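Side-chain contacts in GTPase-activating protein BEM3 (Saccharomyces cerevisiae S288C, PDB 6FSF), which acts as a GTPase-activating protein for CDC42 and, less efficiently, for RHO1, the piece described here being its tandem PX and PH domains: residues S25-D30 and S144-R149; S69-L74 and K115-K120; S106-P111 and L119-F124. All blocks are in the same frame, centred on the assembly; numbering follows the deposited sequence.

Contact 1 joins the two domains of this piece: strand 19-29 of the PX sheet meets strand 142-148 of the PH sheet, and the centre of the contact lies about 8 Å from the centre of the chain. Contacts 2 and 3 lie together at the far end of the PX domain, their centres about 9 Å apart, and both use helix 115-125, with Leu119 and Lys120 common to the two. They also touch directly, Leu74 CD1 lying 3.6 Å from Val110 CG1. Neither reaches contact 1, whose nearest atoms are about 17 Å from those of contact 2 and about 11 Å from those of contact 3. In sequence, both fall between the two segments of contact 1.

Contact 1: residues S25-D30 and S144-R149; sequences STLYRD and SLLLRR
Ser25 and Ser144 are joined through a single water, which donates to Ser25 OG at 3.0 Å and lies 2.6 Å from Ser144 OG. Ser25 OG also accepts the backbone N-H of Leu27 at 2.9 Å, a nearly straight bond (167°) that closes an ST turn where the chain rounds its corner at Thr26. The same hydroxyl is bonded to Glu228, whose carboxylate takes the backbone N-H of Thr26 as well; the turn is thus held by its own serine and by a residue of the PH part of the chain.

Leu27 supplies the direct packing. Its CG stands beside the backbone N (chi1 -58°), and the branch ends with CD1 against Leu146, 3.7 Å from CD2 and 3.9 Å from CG. The two leucine side chains cross at about a right angle and touch where CD1 of the first meets the branched end of the second. Nearer its root, Leu27 CB lies 4.2 Å from Ser144 CB. Helix 90-107 borders this apolar spot, with Arg96 on Leu27 and Val93 on Leu146.

The contact spans the PX-PH interface, from the edge strand of the four-stranded PX sheet to a strand inside the separate PH sheet. With 161 Å² buried in all, its chemistry, mainly a leucine pair and a bridging water, implies that the domains are linked here by side chains: apolar packing of the leucines lies beside a water-mediated polar link.

Contact 2: residues S69-L74 and K115-K120; sequences SHVPDL and KNVGLK
Apolar packing between His70 and Val117 forms the centre of this contact. CG2 of Val117, standing beside its own backbone N, lies 3.6 Å from CB of His70; the histidine thus uses the root of its side chain here. The other methyl, CG1, is anti to the backbone N (chi1 -176°) and faces Val71, whose CG2 is 4.4 Å away, a looser approach. Tyr66 and Met67, one turn earlier on helix 57-70, also touch Val117, a buried residue.

These residues join two helical elements of the PX domain: the C-terminal end of helix 57-70, which leaves helical geometry at Val71, and the first turns of helix 115-125. The closest CA atoms, those of His70 and Val117, are 7.1 Å apart.

The amide of Asn116 packs against the imidazole in a van der Waals approach. It brings ND2 to 3.6 Å from CD2 of the His70 ring, an oblique meeting with the ring and amide planes 61° apart. Both residues are exposed. On the imidazole, ND1 is hydrogen-bonded to the backbone O of Tyr66, and the ring stacks on that of Tyr66; together these partners restrict its rotation.

Contact 3: residues S106-P111 and L119-F124; sequences SIFSVP and LKIAQF
With chi1 at -67°, Phe108 holds CG beside its backbone N and sends the far end of its ring toward Ile121, where CG2 is anti to the backbone N and meets it. The pair belongs to the helical side of the PX domain, joining the end of helix 90-107 to helix 115-125, which follows it after a short connection. The end of the first helix is marked by a type I beta turn from Ile107 to Val110; Phe108, just beyond the helix, lies in this turn.

Ile121 uses both its branches. CG2 rests against the end of the Phe108 ring at an oblique approach, equidistant from CE2 and CZ at 3.9 Å, while the two side chains run antiparallel, one passing alongside the other. The longer branch, extended through CG1, reaches instead toward Ile107. All three residues are buried. Met67 of helix 57-70 touches both isoleucines, and Phe16 meets Phe108 edge-to-face, while Ile19 and Ile21 of strand 19-29 also pack on that ring, which places the turn against the sheet. The contacts across the two segments are carbon to carbon, and the isoleucine pair closes at 4.2 Å between Ile107 CG2 and Ile121 CD1.

Contact 1: residues S25-D30 and S144-R149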
loop_
_atom_site.group_PDB
_atom_site.type_symbol
_atom_site.label_atom_id
_atom_site.label_comp_id
_atom_site.label_asym_id
_atom_site.label_seq_id
_atom_site.Cartn_x
_atom_site.Cartn_y
_atom_site.Cartn_z
ATOM N N SER A 25 1.121 -1.397 1.142
ATOM C CA SER A 25 0.754 -0.083 0.628
ATOM C C SER A 25 0.776 -0.104 -0.892
ATOM O O SER A 25 1.490 -0.898 -1.514
ATOM C CB SER A 25 1.698 1.007 1.143
ATOM O OG SER A 25 1.422 2.251 0.520
ATOM N N THR A 26 -0.022 0.790 -1.480
ATOM C CA THR A 26 0.052 1.115 -2.900
ATOM C C THR A 26 0.306 2.605 -3.111
ATOM O O THR A 26 0.059 3.129 -4.202
ATOM C CB THR A 26 -1.222 0.686 -3.630
ATOM O OG1 THR A 26 -2.333 1.466 -3.168
ATOM C CG2 THR A 26 -1.512 -0.790 -3.378
ATOM N N LEU A 27 0.795 3.298 -2.077
ATOM C CA LEU A 27 1.151 4.711 -2.153
ATOM C C LEU A 27 2.622 4.938 -1.827
ATOM O O LEU A 27 3.020 6.064 -1.514
ATOM C CB LEU A 27 0.273 5.537 -1.213
ATOM C CG LEU A 27 -1.234 5.444 -1.437
ATOM C CD1 LEU A 27 -1.963 6.284 -0.404
ATOM C CD2 LEU A 27 -1.590 5.885 -2.846
ATOM N N TYR A 28 3.435 3.889 -1.899
ATOM C CA TYR A 28 4.843 3.982 -1.541
ATOM C C TYR A 28 5.636 4.672 -2.645
ATOM O O TYR A 28 5.450 4.398 -3.832
ATOM C CB TYR A 28 5.411 2.586 -1.281
ATOM C CG TYR A 28 6.869 2.566 -0.879
ATOM C CD1 TYR A 28 7.863 2.270 -1.804
ATOM C CD2 TYR A 28 7.252 2.830 0.431
ATOM C CE1 TYR A 28 9.197 2.245 -1.441
ATOM C CE2 TYR A 28 8.584 2.808 0.806
ATOM C CZ TYR A 28 9.552 2.515 -0.133
ATOM O OH TYR A 28 10.878 2.494 0.239
ATOM N N ARG A 29 6.527 5.572 -2.242
ATOM C CA ARG A 29 7.426 6.264 -3.158
ATOM C C ARG A 29 8.753 5.513 -3.202
ATOM O O ARG A 29 9.438 5.393 -2.179
ATOM C CB ARG A 29 7.641 7.716 -2.729
ATOM C CG ARG A 29 6.381 8.569 -2.767
ATOM C CD ARG A 29 6.635 9.879 -3.501
ATOM N NE ARG A 29 5.575 10.861 -3.272
ATOM C CZ ARG A 29 4.624 11.163 -4.150
ATOM N NH1 ARG A 29 4.591 10.565 -5.333
ATOM N NH2 ARG A 29 3.706 12.071 -3.844
ATOM N N ASP A 30 9.112 5.014 -4.384
ATOM C CA ASP A 30 10.276 4.153 -4.545
ATOM C C ASP A 30 11.523 5.002 -4.807
ATOM O O ASP A 30 11.564 6.190 -4.475
ATOM C CB ASP A 30 10.012 3.127 -5.655
ATOM C CG ASP A 30 9.587 3.771 -6.970
ATOM O OD1 ASP A 30 9.719 5.004 -7.112
ATOM O OD2 ASP A 30 9.123 3.034 -7.867
ATOM N N SER A 144 1.768 6.759 5.146
ATOM C CA SER A 144 1.229 7.445 3.981
ATOM C C SER A 144 -0.229 7.814 4.222
ATOM O O SER A 144 -0.991 7.038 4.806
ATOM C CB SER A 144 1.348 6.563 2.738
ATOM O OG SER A 144 2.701 6.237 2.474
ATOM N N LEU A 145 -0.614 9.008 3.771
ATOM C CA LEU A 145 -1.961 9.513 3.989
ATOM C C LEU A 145 -2.492 10.129 2.703
ATOM O O LEU A 145 -1.734 10.465 1.791
ATOM C CB LEU A 145 -1.998 10.547 5.123
ATOM C CG LEU A 145 -1.510 10.102 6.501
ATOM C CD1 LEU A 145 -1.458 11.286 7.457
ATOM C CD2 LEU A 145 -2.394 9.001 7.057
ATOM N N LEU A 146 -3.813 10.274 2.645
ATOM C CA LEU A 146 -4.497 10.947 1.547
ATOM C C LEU A 146 -5.176 12.195 2.090
ATOM O O LEU A 146 -5.908 12.125 3.081
ATOM C CB LEU A 146 -5.519 10.024 0.876
ATOM C CG LEU A 146 -4.934 8.829 0.115
ATOM C CD1 LEU A 146 -6.035 7.957 -0.467
ATOM C CD2 LEU A 146 -3.993 9.304 -0.981
ATOM N N LEU A 147 -4.933 13.334 1.444
ATOM C CA LEU A 147 -5.341 14.636 1.955
ATOM C C LEU A 147 -6.265 15.341 0.973
ATOM O O LEU A 147 -6.009 15.358 -0.236
ATOM C CB LEU A 147 -4.117 15.516 2.235
ATOM C CG LEU A 147 -4.383 16.943 2.718
ATOM C CD1 LEU A 147 -5.122 16.935 4.046
ATOM C CD2 LEU A 147 -3.076 17.709 2.832
ATOM N N ARG A 148 -7.335 15.934 1.504
ATOM C CA ARG A 148 -8.269 16.738 0.730
ATOM C C ARG A 148 -8.548 18.039 1.472
ATOM O O ARG A 148 -8.523 18.085 2.705
ATOM C CB ARG A 148 -9.593 15.992 0.475
ATOM C CG ARG A 148 -10.608 16.763 -0.365
ATOM C CD ARG A 148 -11.931 16.017 -0.480
ATOM N NE ARG A 148 -12.626 15.893 0.802
ATOM C CZ ARG A 148 -13.577 16.724 1.223
ATOM N NH1 ARG A 148 -13.953 17.748 0.468
ATOM N NH2 ARG A 148 -14.154 16.527 2.401
ATOM N N ARG A 149 -8.807 19.097 0.707
ATOM C CA ARG A 149 -9.178 20.397 1.236
ATOM C C ARG A 149 -10.537 20.817 0.689
ATOM O O ARG A 149 -10.891 20.453 -0.437
ATOM C CB ARG A 149 -8.133 21.457 0.873
ATOM C CG ARG A 149 -6.738 21.120 1.353
ATOM C CD ARG A 149 -6.692 21.046 2.870
ATOM N NE ARG A 149 -7.207 22.270 3.472
ATOM C CZ ARG A 149 -6.498 23.385 3.610
ATOM N NH1 ARG A 149 -7.045 24.457 4.168
ATOM N NH2 ARG A 149 -5.238 23.429 3.195
HETATM O O HOH W 1 3.624 3.988 1.681
#

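Contact 2: residues S69-L74 and K115-K120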
loop_
_atom_site.group_PDB
_atom_site.type_symbol
_atom_site.label_atom_id
_atom_site.label_comp_id
_atom_site.label_asym_id
_atom_site.label_seq_id
_atom_site.Cartn_x
_atom_site.Cartn_y
_atom_site.Cartn_z
ATOM N N SER A 69 0.688 -16.408 -20.222
ATOM C CA SER A 69 1.155 -16.937 -21.498
ATOM C C SER A 69 1.967 -18.214 -21.364
ATOM O O SER A 69 2.010 -19.004 -22.311
ATOM C CB SER A 69 1.989 -15.878 -22.227
ATOM O OG SER A 69 2.855 -15.211 -21.324
ATOM N N HIS A 70 2.619 -18.434 -20.226
ATOM C CA HIS A 70 3.456 -19.611 -20.052
ATOM C C HIS A 70 2.799 -20.697 -19.209
ATOM O O HIS A 70 3.298 -21.828 -19.194
ATOM C CB HIS A 70 4.803 -19.218 -19.434
ATOM C CG HIS A 70 5.658 -18.387 -20.335
ATOM N ND1 HIS A 70 5.335 -17.093 -20.679
ATOM C CD2 HIS A 70 6.823 -18.666 -20.967
ATOM C CE1 HIS A 70 6.265 -16.608 -21.482
ATOM N NE2 HIS A 70 7.181 -17.541 -21.672
ATOM N N VAL A 71 1.706 -20.397 -18.515
ATOM C CA VAL A 71 0.895 -21.441 -17.894
ATOM C C VAL A 71 -0.567 -21.163 -18.225
ATOM O O VAL A 71 -1.310 -20.695 -17.358
ATOM C CB VAL A 71 1.145 -21.528 -16.377
ATOM C CG1 VAL A 71 2.120 -22.635 -16.068
ATOM C CG2 VAL A 71 1.678 -20.217 -15.838
ATOM N N PRO A 72 -1.022 -21.421 -19.456
ATOM C CA PRO A 72 -2.428 -21.127 -19.777
ATOM C C PRO A 72 -3.407 -22.073 -19.105
ATOM O O PRO A 72 -4.541 -21.667 -18.820
ATOM C CB PRO A 72 -2.483 -21.263 -21.311
ATOM C CG PRO A 72 -1.054 -21.280 -21.773
ATOM C CD PRO A 72 -0.281 -21.881 -20.641
ATOM N N ASP A 73 -3.010 -23.316 -18.833
ATOM C CA ASP A 73 -3.946 -24.322 -18.346
ATOM C C ASP A 73 -4.188 -24.264 -16.844
ATOM O O ASP A 73 -5.082 -24.965 -16.357
ATOM C CB ASP A 73 -3.455 -25.722 -18.713
ATOM C CG ASP A 73 -3.629 -26.030 -20.181
ATOM O OD1 ASP A 73 -4.462 -25.374 -20.834
ATOM O OD2 ASP A 73 -2.936 -26.942 -20.676
ATOM N N LEU A 74 -3.425 -23.481 -16.101
ATOM C CA LEU A 74 -3.691 -23.508 -14.672
ATOM C C LEU A 74 -4.385 -22.218 -14.240
ATOM O O LEU A 74 -4.047 -21.135 -14.735
ATOM C CB LEU A 74 -2.394 -23.714 -13.871
ATOM C CG LEU A 74 -1.705 -22.691 -12.968
ATOM C CD1 LEU A 74 -0.596 -23.402 -12.208
ATOM C CD2 LEU A 74 -1.131 -21.522 -13.749
ATOM N N LYS A 115 9.629 -24.727 -14.506
ATOM C CA LYS A 115 10.926 -24.247 -14.033
ATOM C C LYS A 115 11.203 -22.817 -14.486
ATOM O O LYS A 115 11.754 -22.013 -13.723
ATOM C CB LYS A 115 12.032 -25.185 -14.510
ATOM C CG LYS A 115 11.898 -26.609 -13.983
ATOM C CD LYS A 115 13.058 -27.469 -14.460
ATOM C CE LYS A 115 12.919 -28.916 -14.008
ATOM N NZ LYS A 115 12.886 -29.037 -12.529
ATOM N N ASN A 116 10.825 -22.477 -15.721
ATOM C CA ASN A 116 11.061 -21.122 -16.215
ATOM C C ASN A 116 10.179 -20.103 -15.498
ATOM O O ASN A 116 10.639 -19.009 -15.147
ATOM C CB ASN A 116 10.830 -21.070 -17.725
ATOM C CG ASN A 116 9.492 -21.659 -18.130
ATOM O OD1 ASN A 116 9.040 -22.657 -17.562
ATOM N ND2 ASN A 116 8.849 -21.044 -19.112
ATOM N N VAL A 117 8.911 -20.447 -15.258
ATOM C CA VAL A 117 7.992 -19.502 -14.630
ATOM C C VAL A 117 8.349 -19.299 -13.163
ATOM O O VAL A 117 8.308 -18.175 -12.649
ATOM C CB VAL A 117 6.539 -19.981 -14.794
ATOM C CG1 VAL A 117 5.574 -18.944 -14.237
ATOM C CG2 VAL A 117 6.235 -20.280 -16.255
ATOM N N GLY A 118 8.693 -20.382 -12.464
ATOM C CA GLY A 118 9.062 -20.258 -11.063
ATOM C C GLY A 118 10.281 -19.381 -10.859
ATOM O O GLY A 118 10.355 -18.620 -9.891
ATOM N N LEU A 119 11.251 -19.472 -11.770
ATOM C CA LEU A 119 12.428 -18.616 -11.677
ATOM C C LEU A 119 12.061 -17.152 -11.883
ATOM O O LEU A 119 12.561 -16.274 -11.169
ATOM C CB LEU A 119 13.478 -19.057 -12.698
ATOM C CG LEU A 119 14.675 -18.121 -12.886
ATOM C CD1 LEU A 119 15.580 -18.126 -11.660
ATOM C CD2 LEU A 119 15.450 -18.495 -14.138
ATOM N N LYS A 120 11.185 -16.873 -12.852
ATOM C CA LYS A 120 10.778 -15.496 -13.120
ATOM C C LYS A 120 10.107 -14.874 -11.901
ATOM O O LYS A 120 10.359 -13.709 -11.570
ATOM C CB LYS A 120 9.843 -15.459 -14.328
ATOM C CG LYS A 120 9.673 -14.086 -14.960
ATOM C CD LYS A 120 10.884 -13.713 -15.802
ATOM C CE LYS A 120 10.678 -12.382 -16.508
ATOM N NZ LYS A 120 11.807 -12.046 -17.419
#

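Contact 3: residues S106-P111 and L119-F124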
loop_
_atom_site.group_PDB
_atom_site.type_symbol
_atom_site.label_atom_id
_atom_site.label_comp_id
_atom_site.label_asym_id
_atom_site.label_seq_id
_atom_site.Cartn_x
_atom_site.Cartn_y
_atom_site.Cartn_z
ATOM N N SER A 106 -2.550 -16.025 -3.659
ATOM C CA SER A 106 -2.846 -17.155 -4.532
ATOM C C SER A 106 -1.615 -17.575 -5.328
ATOM O O SER A 106 -1.384 -18.773 -5.535
ATOM C CB SER A 106 -4.006 -16.801 -5.465
ATOM O OG SER A 106 -5.169 -16.457 -4.730
ATOM N N ILE A 107 -0.807 -16.605 -5.765
ATOM C CA ILE A 107 0.358 -16.904 -6.594
ATOM C C ILE A 107 1.311 -17.839 -5.856
ATOM O O ILE A 107 1.676 -18.908 -6.360
ATOM C CB ILE A 107 1.061 -15.600 -7.016
ATOM C CG1 ILE A 107 0.191 -14.829 -8.004
ATOM C CG2 ILE A 107 2.425 -15.892 -7.618
ATOM C CD1 ILE A 107 -0.130 -15.601 -9.269
ATOM N N PHE A 108 1.716 -17.458 -4.646
ATOM C CA PHE A 108 2.645 -18.251 -3.856
ATOM C C PHE A 108 1.980 -19.437 -3.163
ATOM O O PHE A 108 2.624 -20.088 -2.332
ATOM C CB PHE A 108 3.345 -17.358 -2.826
ATOM C CG PHE A 108 4.269 -16.341 -3.439
ATOM C CD1 PHE A 108 3.849 -15.036 -3.641
ATOM C CD2 PHE A 108 5.547 -16.697 -3.834
ATOM C CE1 PHE A 108 4.697 -14.098 -4.216
ATOM C CE2 PHE A 108 6.399 -15.766 -4.409
ATOM C CZ PHE A 108 5.975 -14.464 -4.601
ATOM N N SER A 109 0.722 -19.728 -3.488
ATOM C CA SER A 109 0.046 -20.918 -2.992
ATOM C C SER A 109 -0.092 -22.007 -4.044
ATOM O O SER A 109 -0.502 -23.124 -3.707
ATOM C CB SER A 109 -1.346 -20.560 -2.451
ATOM O OG SER A 109 -1.242 -19.701 -1.331
ATOM N N VAL A 110 0.228 -21.710 -5.298
ATOM C CA VAL A 110 0.199 -22.740 -6.341
ATOM C C VAL A 110 1.244 -23.802 -6.025
ATOM O O VAL A 110 2.403 -23.456 -5.719
ATOM C CB VAL A 110 0.444 -22.109 -7.722
ATOM C CG1 VAL A 110 0.541 -23.189 -8.787
ATOM C CG2 VAL A 110 -0.665 -21.123 -8.055
ATOM N N PRO A 111 0.895 -25.095 -6.063
ATOM C CA PRO A 111 1.872 -26.125 -5.658
ATOM C C PRO A 111 3.117 -26.154 -6.527
ATOM O O PRO A 111 4.238 -26.170 -5.999
ATOM C CB PRO A 111 1.070 -27.429 -5.768
ATOM C CG PRO A 111 -0.361 -27.009 -5.678
ATOM C CD PRO A 111 -0.440 -25.660 -6.320
ATOM N N LEU A 119 11.251 -19.472 -11.770
ATOM C CA LEU A 119 12.428 -18.616 -11.677
ATOM C C LEU A 119 12.061 -17.152 -11.883
ATOM O O LEU A 119 12.561 -16.274 -11.169
ATOM C CB LEU A 119 13.478 -19.057 -12.698
ATOM C CG LEU A 119 14.675 -18.121 -12.886
ATOM C CD1 LEU A 119 15.580 -18.126 -11.660
ATOM C CD2 LEU A 119 15.450 -18.495 -14.138
ATOM N N LYS A 120 11.185 -16.873 -12.852
ATOM C CA LYS A 120 10.778 -15.496 -13.120
ATOM C C LYS A 120 10.107 -14.874 -11.901
ATOM O O LYS A 120 10.359 -13.709 -11.570
ATOM C CB LYS A 120 9.843 -15.459 -14.328
ATOM C CG LYS A 120 9.673 -14.086 -14.960
ATOM C CD LYS A 120 10.884 -13.713 -15.802
ATOM C CE LYS A 120 10.678 -12.382 -16.508
ATOM N NZ LYS A 120 11.807 -12.046 -17.419
ATOM N N ILE A 121 9.245 -15.637 -11.224
ATOM C CA ILE A 121 8.605 -15.141 -10.008
ATOM C C ILE A 121 9.644 -14.907 -8.920
ATOM O O ILE A 121 9.589 -13.907 -8.191
ATOM C CB ILE A 121 7.511 -16.123 -9.543
ATOM C CG1 ILE A 121 6.455 -16.310 -10.634
ATOM C CG2 ILE A 121 6.860 -15.638 -8.256
ATOM C CD1 ILE A 121 5.373 -17.305 -10.268
ATOM N N ALA A 122 10.608 -15.822 -8.791
ATOM C CA ALA A 122 11.653 -15.664 -7.784
ATOM C C ALA A 122 12.499 -14.429 -8.063
ATOM O O ALA A 122 12.815 -13.660 -7.149
ATOM C CB ALA A 122 12.526 -16.917 -7.733
ATOM N N GLN A 123 12.876 -14.225 -9.328
ATOM C CA GLN A 123 13.606 -13.016 -9.698
ATOM C C GLN A 123 12.776 -11.771 -9.423
ATOM O O GLN A 123 13.318 -10.715 -9.078
ATOM C CB GLN A 123 14.000 -13.070 -11.171
ATOM C CG GLN A 123 14.967 -14.183 -11.529
ATOM C CD GLN A 123 15.175 -14.305 -13.027
ATOM O OE1 GLN A 123 14.403 -13.763 -13.822
ATOM N NE2 GLN A 123 16.223 -15.017 -13.419
ATOM N N PHE A 124 11.456 -11.876 -9.575
ATOM C CA PHE A 124 10.577 -10.735 -9.337
ATOM C C PHE A 124 10.715 -10.223 -7.906
ATOM O O PHE A 124 10.958 -9.032 -7.684
ATOM C CB PHE A 124 9.131 -11.136 -9.641
ATOM C CG PHE A 124 8.146 -10.007 -9.569
ATOM C CD1 PHE A 124 8.029 -9.104 -10.614
ATOM C CD2 PHE A 124 7.318 -9.864 -8.469
ATOM C CE1 PHE A 124 7.116 -8.069 -10.555
ATOM C CE2 PHE A 124 6.401 -8.830 -8.404
ATOM C CZ PHE A 124 6.300 -7.933 -9.449
#